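Local coordinates for cytochrome P450 (Zobellia galactanivorans, PDB 6G5O), which belongs to the cytochrome P450 family of heme-thiolate proteins and carries one heme, its iron held by a cysteine sulfur, at residues A[48-51]-A[56-59]; A[260-265]-A[313-318]; A[321-324]-A[329-332]. All coordinates share one frame; numbering follows the deposited sequence.

Interaction 1: residues A[48-51]-A[56-59]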
ATOM      1  N   PHE A  48       7.837 -20.852  -2.055  1.00 46.76           N
ATOM      2  CA  PHE A  48       7.171 -19.874  -1.164  1.00 45.25           C
ATOM      3  C   PHE A  48       5.812 -19.425  -1.760  1.00 45.95           C
ATOM      4  O   PHE A  48       5.735 -18.464  -2.575  1.00 40.90           O
ATOM      5  CB  PHE A  48       8.109 -18.673  -0.919  1.00 46.88           C
ATOM      6  CG  PHE A  48       9.491 -19.059  -0.460  1.00 44.01           C
ATOM      7  CD1 PHE A  48       9.711 -19.441   0.865  1.00 46.37           C
ATOM      8  CD2 PHE A  48      10.569 -19.028  -1.339  1.00 44.67           C
ATOM      9  CE1 PHE A  48      10.979 -19.803   1.292  1.00 47.29           C
ATOM     10  CE2 PHE A  48      11.847 -19.369  -0.921  1.00 43.54           C
ATOM     11  CZ  PHE A  48      12.050 -19.767   0.393  1.00 47.41           C
ATOM     12  N   GLN A  49       4.752 -20.138  -1.367  1.00 42.39           N
ATOM     13  CA  GLN A  49       3.471 -20.037  -2.044  1.00 38.24           C
ATOM     14  C   GLN A  49       2.573 -18.950  -1.458  1.00 36.99           C
ATOM     15  O   GLN A  49       2.705 -18.611  -0.269  1.00 34.54           O
ATOM     16  CB  GLN A  49       2.766 -21.393  -2.056  1.00 39.88           C
ATOM     17  CG  GLN A  49       1.730 -21.615  -0.972  1.00 37.21           C
ATOM     18  CD  GLN A  49       1.129 -23.031  -1.029  1.00 37.39           C
ATOM     19  OE1 GLN A  49       1.074 -23.684  -2.084  1.00 36.94           O
ATOM     20  NE2 GLN A  49       0.705 -23.509   0.112  1.00 33.23           N
ATOM     21  N   SER A  50       1.688 -18.394  -2.299  1.00 35.28           N
ATOM     22  CA  SER A  50       0.634 -17.467  -1.840  1.00 37.29           C
ATOM     23  C   SER A  50      -0.745 -18.140  -1.764  1.00 36.65           C
ATOM     24  O   SER A  50      -1.659 -17.650  -1.070  1.00 38.07           O
ATOM     25  CB  SER A  50       0.555 -16.215  -2.746  1.00 36.59           C
ATOM     26  OG  SER A  50       1.775 -15.508  -2.720  1.00 31.95           O
ATOM     27  N   GLY A  51      -0.867 -19.278  -2.439  1.00 38.14           N
ATOM     28  CA  GLY A  51      -2.128 -20.019  -2.517  1.00 39.65           C
ATOM     29  C   GLY A  51      -2.463 -20.836  -1.282  1.00 39.98           C
ATOM     30  O   GLY A  51      -2.750 -22.007  -1.389  1.00 40.65           O
ATOM     31  N   ARG A  56      -3.931 -16.712   5.683  1.00 41.65           N
ATOM     32  CA  ARG A  56      -2.720 -17.204   6.312  1.00 46.07           C
ATOM     33  C   ARG A  56      -1.457 -16.414   5.985  1.00 48.33           C
ATOM     34  O   ARG A  56      -0.599 -16.262   6.857  1.00 48.68           O
ATOM     35  CB  ARG A  56      -2.484 -18.668   5.988  1.00 47.76           C
ATOM     36  CG  ARG A  56      -1.776 -19.360   7.140  1.00 48.95           C
ATOM     37  CD  ARG A  56      -1.436 -20.815   6.854  1.00 50.93           C
ATOM     38  NE  ARG A  56      -0.348 -21.202   7.755  1.00 52.62           N
ATOM     39  CZ  ARG A  56       0.512 -22.193   7.555  1.00 51.29           C
ATOM     40  NH1 ARG A  56       0.447 -22.986   6.478  1.00 50.10           N
ATOM     41  NH2 ARG A  56       1.448 -22.398   8.472  1.00 50.57           N
ATOM     42  N   ILE A  57      -1.327 -15.922   4.752  1.00 46.17           N
ATOM     43  CA  ILE A  57      -0.093 -15.238   4.357  1.00 45.55           C
ATOM     44  C   ILE A  57      -0.015 -13.803   4.894  1.00 47.69           C
ATOM     45  O   ILE A  57       1.004 -13.166   4.760  1.00 48.26           O
ATOM     46  CB  ILE A  57       0.165 -15.244   2.839  1.00 44.31           C
ATOM     47  CG1 ILE A  57      -0.843 -14.360   2.088  1.00 45.05           C
ATOM     48  CG2 ILE A  57       0.191 -16.660   2.308  1.00 43.29           C
ATOM     49  CD1 ILE A  57      -0.847 -14.558   0.572  1.00 47.71           C
ATOM     50  N   VAL A  58      -1.074 -13.291   5.508  1.00 44.75           N
ATOM     51  CA  VAL A  58      -1.023 -11.945   6.074  1.00 43.82           C
ATOM     52  C   VAL A  58      -0.398 -12.019   7.472  1.00 49.55           C
ATOM     53  O   VAL A  58      -0.366 -13.103   8.110  1.00 50.34           O
ATOM     54  CB  VAL A  58      -2.423 -11.307   6.146  1.00 45.05           C
ATOM     55  CG1 VAL A  58      -2.357  -9.826   6.539  1.00 45.74           C
ATOM     56  CG2 VAL A  58      -3.134 -11.462   4.809  1.00 47.64           C
ATOM     57  N   ILE A  59       0.104 -10.864   7.936  1.00 45.33           N
ATOM     58  CA  ILE A  59       0.707 -10.720   9.246  1.00 46.91           C
ATOM     59  C   ILE A  59       0.237  -9.419   9.907  1.00 52.76           C
ATOM     60  O   ILE A  59       0.632  -8.310   9.468  1.00 46.20           O
ATOM     61  CB  ILE A  59       2.239 -10.742   9.154  1.00 49.04           C
ATOM     62  CG1 ILE A  59       2.716 -12.074   8.574  1.00 45.09           C
ATOM     63  CG2 ILE A  59       2.855 -10.532  10.538  1.00 53.61           C
ATOM     64  CD1 ILE A  59       4.159 -12.069   8.126  1.00 47.79           C
TER

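Interaction 2: residues A[260-265]-A[313-318]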
ATOM      1  N   MET A 260       9.929   8.069  -2.124  1.00 28.01           N
ATOM      2  CA  MET A 260       9.065   8.026  -0.964  1.00 28.32           C
ATOM      3  C   MET A 260       8.471   6.624  -0.713  1.00 26.65           C
ATOM      4  O   MET A 260       8.441   6.175   0.412  1.00 25.22           O
ATOM      5  CB  MET A 260       8.020   9.092  -1.087  1.00 32.93           C
ATOM      6  CG  MET A 260       8.660  10.439  -0.794  1.00 37.10           C
ATOM      7  SD  MET A 260       7.456  11.728  -0.668  1.00 41.37           S
ATOM      8  CE  MET A 260       8.551  13.164  -0.837  1.00 45.77           C
ATOM      9  N   ILE A 261       8.066   5.917  -1.746  1.00 22.77           N
ATOM     10  CA  ILE A 261       7.611   4.556  -1.527  1.00 23.71           C
ATOM     11  C   ILE A 261       8.713   3.671  -0.957  1.00 21.74           C
ATOM     12  O   ILE A 261       8.467   2.862  -0.099  1.00 23.41           O
ATOM     13  CB  ILE A 261       7.023   3.928  -2.811  1.00 22.94           C
ATOM     14  CG1 ILE A 261       5.743   4.675  -3.228  1.00 22.91           C
ATOM     15  CG2 ILE A 261       6.738   2.451  -2.603  1.00 22.99           C
ATOM     16  CD1 ILE A 261       4.709   4.815  -2.132  1.00 22.94           C
ATOM     17  N   ARG A 262       9.924   3.803  -1.443  1.00 22.56           N
ATOM     18  CA  ARG A 262      11.068   3.035  -0.921  1.00 24.08           C
ATOM     19  C   ARG A 262      11.297   3.256   0.588  1.00 24.06           C
ATOM     20  O   ARG A 262      11.396   2.314   1.392  1.00 21.66           O
ATOM     21  CB  ARG A 262      12.373   3.447  -1.647  1.00 24.43           C
ATOM     22  CG  ARG A 262      13.596   2.624  -1.247  1.00 24.07           C
ATOM     23  CD  ARG A 262      14.902   3.250  -1.730  1.00 24.68           C
ATOM     24  NE  ARG A 262      15.194   4.539  -1.082  1.00 24.70           N
ATOM     25  CZ  ARG A 262      15.759   4.650   0.109  1.00 22.77           C
ATOM     26  NH1 ARG A 262      16.104   3.563   0.782  1.00 24.17           N
ATOM     27  NH2 ARG A 262      15.947   5.842   0.633  1.00 23.20           N
ATOM     28  N   TYR A 263      11.446   4.527   0.919  1.00 24.30           N
ATOM     29  CA  TYR A 263      11.826   4.926   2.225  1.00 26.83           C
ATOM     30  C   TYR A 263      10.698   4.667   3.194  1.00 27.19           C
ATOM     31  O   TYR A 263      10.938   4.095   4.246  1.00 25.88           O
ATOM     32  CB  TYR A 263      12.211   6.400   2.270  1.00 29.47           C
ATOM     33  CG  TYR A 263      12.610   6.861   3.652  1.00 31.06           C
ATOM     34  CD1 TYR A 263      13.874   6.617   4.147  1.00 32.43           C
ATOM     35  CD2 TYR A 263      11.728   7.597   4.439  1.00 34.66           C
ATOM     36  CE1 TYR A 263      14.246   7.066   5.418  1.00 33.88           C
ATOM     37  CE2 TYR A 263      12.078   8.061   5.699  1.00 32.85           C
ATOM     38  CZ  TYR A 263      13.341   7.775   6.189  1.00 35.61           C
ATOM     39  OH  TYR A 263      13.698   8.203   7.442  1.00 38.82           O
ATOM     40  N   PHE A 264       9.476   5.083   2.869  1.00 25.26           N
ATOM     41  CA  PHE A 264       8.344   4.813   3.780  1.00 25.61           C
ATOM     42  C   PHE A 264       7.857   3.366   3.817  1.00 25.19           C
ATOM     43  O   PHE A 264       7.392   2.904   4.846  1.00 27.10           O
ATOM     44  CB  PHE A 264       7.193   5.708   3.481  1.00 25.82           C
ATOM     45  CG  PHE A 264       7.511   7.160   3.638  1.00 29.46           C
ATOM     46  CD1 PHE A 264       8.157   7.630   4.760  1.00 30.45           C
ATOM     47  CD2 PHE A 264       7.101   8.064   2.697  1.00 30.95           C
ATOM     48  CE1 PHE A 264       8.437   8.974   4.919  1.00 31.24           C
ATOM     49  CE2 PHE A 264       7.386   9.409   2.867  1.00 30.90           C
ATOM     50  CZ  PHE A 264       8.071   9.852   3.949  1.00 30.20           C
ATOM     51  N   SER A 265       7.994   2.656   2.707  1.00 24.52           N
ATOM     52  CA  SER A 265       7.574   1.235   2.599  1.00 25.53           C
ATOM     53  C   SER A 265       6.311   0.923   3.388  1.00 25.07           C
ATOM     54  O   SER A 265       6.310   0.096   4.276  1.00 25.28           O
ATOM     55  CB  SER A 265       8.730   0.296   2.963  1.00 25.61           C
ATOM     56  OG  SER A 265       9.753   0.271   1.951  1.00 24.76           O
ATOM     57  N   LEU A 313      15.855  12.796  -3.228  1.00 32.93           N
ATOM     58  CA  LEU A 313      14.633  13.198  -3.893  1.00 34.17           C
ATOM     59  C   LEU A 313      14.575  12.862  -5.370  1.00 32.10           C
ATOM     60  O   LEU A 313      13.496  12.620  -5.905  1.00 31.88           O
ATOM     61  CB  LEU A 313      14.425  14.709  -3.697  1.00 35.22           C
ATOM     62  CG  LEU A 313      12.998  15.231  -3.833  1.00 36.60           C
ATOM     63  CD1 LEU A 313      12.080  14.560  -2.818  1.00 39.32           C
ATOM     64  CD2 LEU A 313      12.952  16.722  -3.579  1.00 36.30           C
ATOM     65  N   ASP A 314      15.717  12.851  -6.030  1.00 30.93           N
ATOM     66  CA  ASP A 314      15.746  12.607  -7.475  1.00 33.21           C
ATOM     67  C   ASP A 314      16.434  11.283  -7.831  1.00 29.93           C
ATOM     68  O   ASP A 314      16.942  11.125  -8.928  1.00 29.88           O
ATOM     69  CB  ASP A 314      16.441  13.794  -8.182  1.00 36.25           C
ATOM     70  CG  ASP A 314      17.902  14.056  -7.647  1.00 42.69           C
ATOM     71  OD1 ASP A 314      18.424  13.265  -6.808  1.00 41.24           O
ATOM     72  OD2 ASP A 314      18.523  15.079  -8.047  1.00 43.76           O
ATOM     73  N   ARG A 315      16.447  10.327  -6.915  1.00 28.96           N
ATOM     74  CA  ARG A 315      17.193   9.084  -7.130  1.00 28.79           C
ATOM     75  C   ARG A 315      16.770   8.438  -8.457  1.00 28.83           C
ATOM     76  O   ARG A 315      15.602   8.118  -8.627  1.00 29.80           O
ATOM     77  CB  ARG A 315      16.917   8.116  -5.953  1.00 28.38           C
ATOM     78  CG  ARG A 315      17.748   6.850  -5.918  1.00 28.68           C
ATOM     79  CD  ARG A 315      17.275   5.872  -4.834  1.00 30.73           C
ATOM     80  NE  ARG A 315      17.426   6.403  -3.456  1.00 31.59           N
ATOM     81  CZ  ARG A 315      18.516   6.287  -2.703  1.00 31.26           C
ATOM     82  NH1 ARG A 315      19.597   5.711  -3.162  1.00 29.63           N
ATOM     83  NH2 ARG A 315      18.523   6.798  -1.476  1.00 33.66           N
ATOM     84  N   LYS A 316      17.708   8.259  -9.388  1.00 31.44           N
ATOM     85  CA  LYS A 316      17.457   7.551 -10.664  1.00 34.33           C
ATOM     86  C   LYS A 316      17.576   6.041 -10.508  1.00 30.82           C
ATOM     87  O   LYS A 316      16.801   5.262 -11.110  1.00 27.20           O
ATOM     88  CB  LYS A 316      18.417   7.990 -11.796  1.00 39.43           C
ATOM     89  CG  LYS A 316      18.365   9.482 -12.093  1.00 50.56           C
ATOM     90  CD  LYS A 316      19.267   9.933 -13.233  1.00 56.52           C
ATOM     91  CE  LYS A 316      18.672   9.572 -14.587  1.00 65.95           C
ATOM     92  NZ  LYS A 316      19.376  10.267 -15.714  1.00 71.17           N
ATOM     93  N   VAL A 317      18.564   5.617  -9.745  1.00 25.43           N
ATOM     94  CA  VAL A 317      18.776   4.176  -9.558  1.00 28.34           C
ATOM     95  C   VAL A 317      18.016   3.703  -8.320  1.00 27.15           C
ATOM     96  O   VAL A 317      18.504   3.853  -7.212  1.00 26.87           O
ATOM     97  CB  VAL A 317      20.283   3.801  -9.427  1.00 26.61           C
ATOM     98  CG1 VAL A 317      20.451   2.291  -9.331  1.00 27.14           C
ATOM     99  CG2 VAL A 317      21.076   4.331 -10.648  1.00 29.16           C
ATOM    100  N   ASN A 318      16.845   3.106  -8.507  1.00 26.81           N
ATOM    101  CA  ASN A 318      15.954   2.823  -7.366  1.00 24.78           C
ATOM    102  C   ASN A 318      15.157   1.564  -7.630  1.00 23.59           C
ATOM    103  O   ASN A 318      13.956   1.639  -7.912  1.00 26.08           O
ATOM    104  CB  ASN A 318      15.021   4.045  -7.139  1.00 24.65           C
ATOM    105  CG  ASN A 318      14.167   3.932  -5.905  1.00 23.04           C
ATOM    106  OD1 ASN A 318      14.278   2.963  -5.150  1.00 22.74           O
ATOM    107  ND2 ASN A 318      13.308   4.914  -5.687  1.00 22.53           N
TER

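Interaction 3: residues A[321-324]-A[329-332]. With HEM (protoporphyrin IX containing Fe), chain C.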
ATOM      1  N   VAL A 321      11.400  -2.405  -3.647  1.00 24.58           N
ATOM      2  CA  VAL A 321      10.368  -3.411  -3.632  1.00 24.14           C
ATOM      3  C   VAL A 321       9.179  -2.991  -2.741  1.00 23.66           C
ATOM      4  O   VAL A 321       8.442  -3.838  -2.258  1.00 21.15           O
ATOM      5  CB  VAL A 321      10.968  -4.776  -3.187  1.00 24.51           C
ATOM      6  CG1 VAL A 321      11.818  -5.362  -4.276  1.00 24.67           C
ATOM      7  CG2 VAL A 321      11.807  -4.628  -1.945  1.00 25.95           C
ATOM      8  N   GLY A 322       9.002  -1.681  -2.542  1.00 21.41           N
ATOM      9  CA  GLY A 322       7.819  -1.114  -1.898  1.00 19.94           C
ATOM     10  C   GLY A 322       6.468  -1.554  -2.445  1.00 20.83           C
ATOM     11  O   GLY A 322       5.523  -1.655  -1.667  1.00 21.27           O
ATOM     12  N   PHE A 323       6.397  -1.863  -3.751  1.00 20.14           N
ATOM     13  CA  PHE A 323       5.202  -2.366  -4.434  1.00 19.44           C
ATOM     14  C   PHE A 323       5.373  -3.850  -4.769  1.00 20.97           C
ATOM     15  O   PHE A 323       4.748  -4.358  -5.698  1.00 23.13           O
ATOM     16  CB  PHE A 323       4.885  -1.599  -5.757  1.00 18.74           C
ATOM     17  CG  PHE A 323       4.427  -0.169  -5.558  1.00 19.62           C
ATOM     18  CD1 PHE A 323       3.301   0.119  -4.813  1.00 19.50           C
ATOM     19  CD2 PHE A 323       5.115   0.894  -6.130  1.00 20.89           C
ATOM     20  CE1 PHE A 323       2.890   1.425  -4.627  1.00 20.52           C
ATOM     21  CE2 PHE A 323       4.694   2.219  -5.957  1.00 20.72           C
ATOM     22  CZ  PHE A 323       3.575   2.477  -5.204  1.00 20.99           C
ATOM     23  N   GLY A 324       6.215  -4.540  -4.041  1.00 21.64           N
ATOM     24  CA  GLY A 324       6.394  -5.965  -4.265  1.00 25.65           C
ATOM     25  C   GLY A 324       7.394  -6.241  -5.365  1.00 25.07           C
ATOM     26  O   GLY A 324       8.128  -5.342  -5.788  1.00 31.50           O
ATOM     27  N   ASN A 329       3.294  -8.217  -7.868  1.00 21.56           N
ATOM     28  CA  ASN A 329       3.574  -6.790  -7.694  1.00 23.08           C
ATOM     29  C   ASN A 329       2.277  -5.971  -7.702  1.00 23.31           C
ATOM     30  O   ASN A 329       1.304  -6.295  -8.403  1.00 22.79           O
ATOM     31  CB  ASN A 329       4.594  -6.245  -8.700  1.00 24.46           C
ATOM     32  CG  ASN A 329       4.064  -6.214 -10.122  1.00 26.43           C
ATOM     33  OD1 ASN A 329       4.240  -7.175 -10.882  1.00 28.07           O
ATOM     34  ND2 ASN A 329       3.380  -5.123 -10.481  1.00 26.66           N
ATOM     35  N   CYS A 330       2.256  -4.933  -6.872  1.00 22.51           N
ATOM     36  CA  CYS A 330       1.020  -4.182  -6.569  1.00 22.18           C
ATOM     37  C   CYS A 330       0.201  -3.702  -7.773  1.00 21.89           C
ATOM     38  O   CYS A 330       0.663  -2.847  -8.536  1.00 19.99           O
ATOM     39  CB  CYS A 330       1.346  -2.957  -5.713  1.00 23.64           C
ATOM     40  SG  CYS A 330      -0.082  -2.049  -5.126  1.00 23.79           S
ATOM     41  N   LEU A 331      -1.037  -4.198  -7.864  1.00 20.33           N
ATOM     42  CA  LEU A 331      -2.000  -3.724  -8.884  1.00 19.57           C
ATOM     43  C   LEU A 331      -2.496  -2.288  -8.652  1.00 18.28           C
ATOM     44  O   LEU A 331      -2.877  -1.603  -9.594  1.00 18.70           O
ATOM     45  CB  LEU A 331      -3.221  -4.678  -8.971  1.00 18.37           C
ATOM     46  CG  LEU A 331      -3.035  -5.920  -9.840  1.00 18.62           C
ATOM     47  CD1 LEU A 331      -4.190  -6.900  -9.700  1.00 18.70           C
ATOM     48  CD2 LEU A 331      -2.929  -5.517 -11.292  1.00 19.22           C
ATOM     49  N   GLY A 332      -2.545  -1.857  -7.407  1.00 18.10           N
ATOM     50  CA  GLY A 332      -2.897  -0.460  -7.079  1.00 18.33           C
ATOM     51  C   GLY A 332      -1.791   0.567  -7.309  1.00 19.44           C
ATOM     52  O   GLY A 332      -1.960   1.763  -7.016  1.00 18.59           O
TER
HETATM   53  CHA HEM C 401      -0.086  -6.112  -3.840  1.00 18.88           C
HETATM   54  CHB HEM C 401       2.078  -2.412  -1.612  1.00 19.82           C
HETATM   55  CHC HEM C 401      -1.604   0.473  -2.759  1.00 20.18           C
HETATM   56  CHD HEM C 401      -4.016  -3.316  -4.414  1.00 19.21           C
HETATM   57  C1A HEM C 401       0.828  -5.342  -3.156  1.00 19.44           C
HETATM   58  C2A HEM C 401       2.086  -5.804  -2.671  1.00 20.26           C
HETATM   59  C3A HEM C 401       2.665  -4.773  -2.075  1.00 19.80           C
HETATM   60  C4A HEM C 401       1.805  -3.654  -2.142  1.00 21.18           C
HETATM   61  CMA HEM C 401       4.019  -4.828  -1.447  1.00 22.17           C
HETATM   62  CAA HEM C 401       2.729  -7.181  -2.827  1.00 23.75           C
HETATM   63  CBA HEM C 401       2.067  -8.169  -1.879  1.00 26.26           C
HETATM   64  CGA HEM C 401       2.608  -9.567  -2.076  1.00 30.25           C
HETATM   65  O1A HEM C 401       1.926 -10.523  -1.717  1.00 30.69           O
HETATM   66  O2A HEM C 401       3.710  -9.803  -2.604  1.00 30.72           O
HETATM   67  C1B HEM C 401       1.259  -1.308  -1.736  1.00 18.35           C
HETATM   68  C2B HEM C 401       1.680  -0.023  -1.338  1.00 19.74           C
HETATM   69  C3B HEM C 401       0.635   0.821  -1.634  1.00 20.87           C
HETATM   70  C4B HEM C 401      -0.416  -0.045  -2.255  1.00 19.42           C
HETATM   71  CMB HEM C 401       2.977   0.321  -0.669  1.00 20.54           C
HETATM   72  CAB HEM C 401       0.453   2.265  -1.513  1.00 22.72           C
HETATM   73  CBB HEM C 401       1.399   3.139  -1.228  1.00 25.57           C
HETATM   74  C1C HEM C 401      -2.594  -0.291  -3.319  1.00 20.54           C
HETATM   75  C2C HEM C 401      -3.871   0.162  -3.647  1.00 20.90           C
HETATM   76  C3C HEM C 401      -4.588  -0.929  -4.069  1.00 21.01           C
HETATM   77  C4C HEM C 401      -3.703  -2.036  -4.013  1.00 20.55           C
HETATM   78  CMC HEM C 401      -4.373   1.570  -3.568  1.00 22.16           C
HETATM   79  CAC HEM C 401      -5.972  -0.974  -4.561  1.00 22.33           C
HETATM   80  CBC HEM C 401      -6.831   0.034  -4.670  1.00 22.76           C
HETATM   81  C1D HEM C 401      -3.087  -4.369  -4.435  1.00 18.24           C
HETATM   82  C2D HEM C 401      -3.425  -5.692  -4.991  1.00 19.17           C
HETATM   83  C3D HEM C 401      -2.340  -6.473  -4.861  1.00 19.33           C
HETATM   84  C4D HEM C 401      -1.354  -5.635  -4.169  1.00 18.33           C
HETATM   85  CMD HEM C 401      -4.726  -6.034  -5.632  1.00 17.99           C
HETATM   86  CAD HEM C 401      -2.207  -7.921  -5.296  1.00 20.49           C
HETATM   87  CBD HEM C 401      -1.510  -8.145  -6.649  1.00 19.58           C
HETATM   88  CGD HEM C 401      -1.500  -9.642  -7.016  1.00 21.83           C
HETATM   89  O1D HEM C 401      -1.768 -10.534  -6.137  1.00 25.16           O
HETATM   90  O2D HEM C 401      -1.232 -10.051  -8.197  1.00 20.64           O
HETATM   91  NA  HEM C 401       0.649  -4.020  -2.779  1.00 19.16           N
HETATM   92  NB  HEM C 401       0.030  -1.281  -2.254  1.00 18.67           N
HETATM   93  NC  HEM C 401      -2.499  -1.623  -3.511  1.00 18.91           N
HETATM   94  ND  HEM C 401      -1.846  -4.401  -3.974  1.00 19.42           N
HETATM   95 FE   HEM C 401      -0.934  -2.928  -3.164  1.00 22.50          FE
HETATM   96  O   HOH W   1      -1.547  -3.381  -1.047  1.00 32.98           O

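Interaction 1: residues A[48-51]-A[56-59]
Ile57 meets Ser50 through its longer branch: a chi1 of 69° sets CG1 between the backbone N and the carbonyl carbon, and the extended chi2 (-167°) then carries CD1 out to the serine. There CD1 lies 3.6 Å from the backbone O of Ser50 and 4.0 Å from Ser50 CB. The second branch, CG2, lies about equally far from two oxygens, 4.0 Å from Ser50 O and 4.1 Å from Gln49 O. Both methyls thus rest against Ser50 O, and CG2 also borders Gln49 O. These are van der Waals contacts; no hydrogen bond joins the two segments, and their nearest CA atoms, those of Ser50 and Ile57, remain 6.6 Å apart. Asp76 accepts hydrogen bonds from the backbone N of both Ser50 and Gly51. The Ser50 side chain, about 5 Å from the heme, touches His328, which hydrogen-bonds the heme. Arg56 forms a salt bridge with Asp27, and Val58 O receives a hydrogen bond from Arg290. The contact lies where the chain turns back just after strand 48-49, an outermost strand of the mixed sheet, which pairs through Gln49 with strand 270-274, while Ile59 reaches strand 290-293 in the same sheet.

Interaction 2: residues A[260-265]-A[313-318]
Arg262, near the C-terminal end of helix 253-264 in the cytochrome P450 fold, meets Arg315 and Asn318 of the long loop that precedes helix 333-350. Its CB and CG each lie 4.0 Å from Asn318 OD1, and CD comes closer, 3.5 Å from the same oxygen, which sits at the edge of the guanidinium, near its plane. A bend at chi3 (66°) then turns the chain, and NE passes 3.8 Å from Arg315 NE. Farther out, CZ has Arg315 NH2 over one face of its guanidinium at 3.8 Å, and at the tip Arg262 NH2 comes within 3.5 Å of Arg315 NH2. The two arginine side chains cross at about a right angle, with their guanidinium planes 61° apart. Both groups are donors, so no hydrogen bond joins them; Glu259, one turn back on the helix, forms salt bridges with the NE of both and probably offsets their like charge. Backbone oxygens hold the NH1 groups: Asn299 O and Pro308 O accept from Arg262 NH1, and Glu306 O from Arg315 NH1. At the other end of the contact Met260 reaches Leu313 by an apolar touch, CE to CD1 at 4.3 Å, beside Tyr235 of helix 223-238. Past the helix end, Ser265 OG donates to Arg262 O over 2.7 Å, from above the carbonyl plane.

Interaction 3: residues A[321-324]-A[329-332]
Cys330 and Phe323 are joined first by a backbone hydrogen bond: Cys330 N donates to Phe323 O over 2.8 Å, almost straight at 172°. The same oxygen receives a CA-H...O contact from Asn329, whose CA is 3.4 Å away. Phe323 itself lies within a type I beta turn from Val321 to Gly324, closed by the hydrogen bond from Gly324 N to Val321 O.

Apolar packing comes next. Phe323 CD1 lies 3.8 Å from Cys330 CB, and its CE1 reaches the heme at 3.8 Å from C2B, both contacts oblique to the ring. The cysteine sulfur makes an oblique sulfur-aromatic contact with this ring. Gly324 has backbone angles that by themselves call for glycine, and its N lies 3.4 Å from the heme methyl CMA; Gly332 CA comes 3.5 Å from the pyrrole carbon C3C.

Metal coordination completes the site. With SG anti to its backbone N (chi1 -174°), Cys330 presents the sulfur to the heme iron, SG to FE 2.3 Å, while water 1 binds the iron at 2.2 Å. This is the cysteine-ligand loop of the P450 family. The backbone bond to Phe323 O and the oblique ring probably help to position the cysteine. The iron thus takes Cys330 SG on one face and water 1 on the opposite face, nearly in line, the loop setting the sulfur on the metal.

In the fold
From the N terminus, interaction 1 comes first, a short return of the chain with four residues between its segments, at the edge strand of the mixed sheet. Interaction 2 follows and closes a much longer excursion of 47 residues, which includes strands 270-274 and 290-293 of that same sheet, and ties the end of helix 253-264 to the loop between helices 295-298 and 333-350. Interaction 3 closes another short loop, just before helix 333-350. The three are in series, with no nesting or crossing. Interactions 2 and 3 touch where Ile261 packs on Phe323 and Gly322, linking the helix to the heme loop; interaction 1 stands apart, about 9 Å from interaction 3 between nearest atoms.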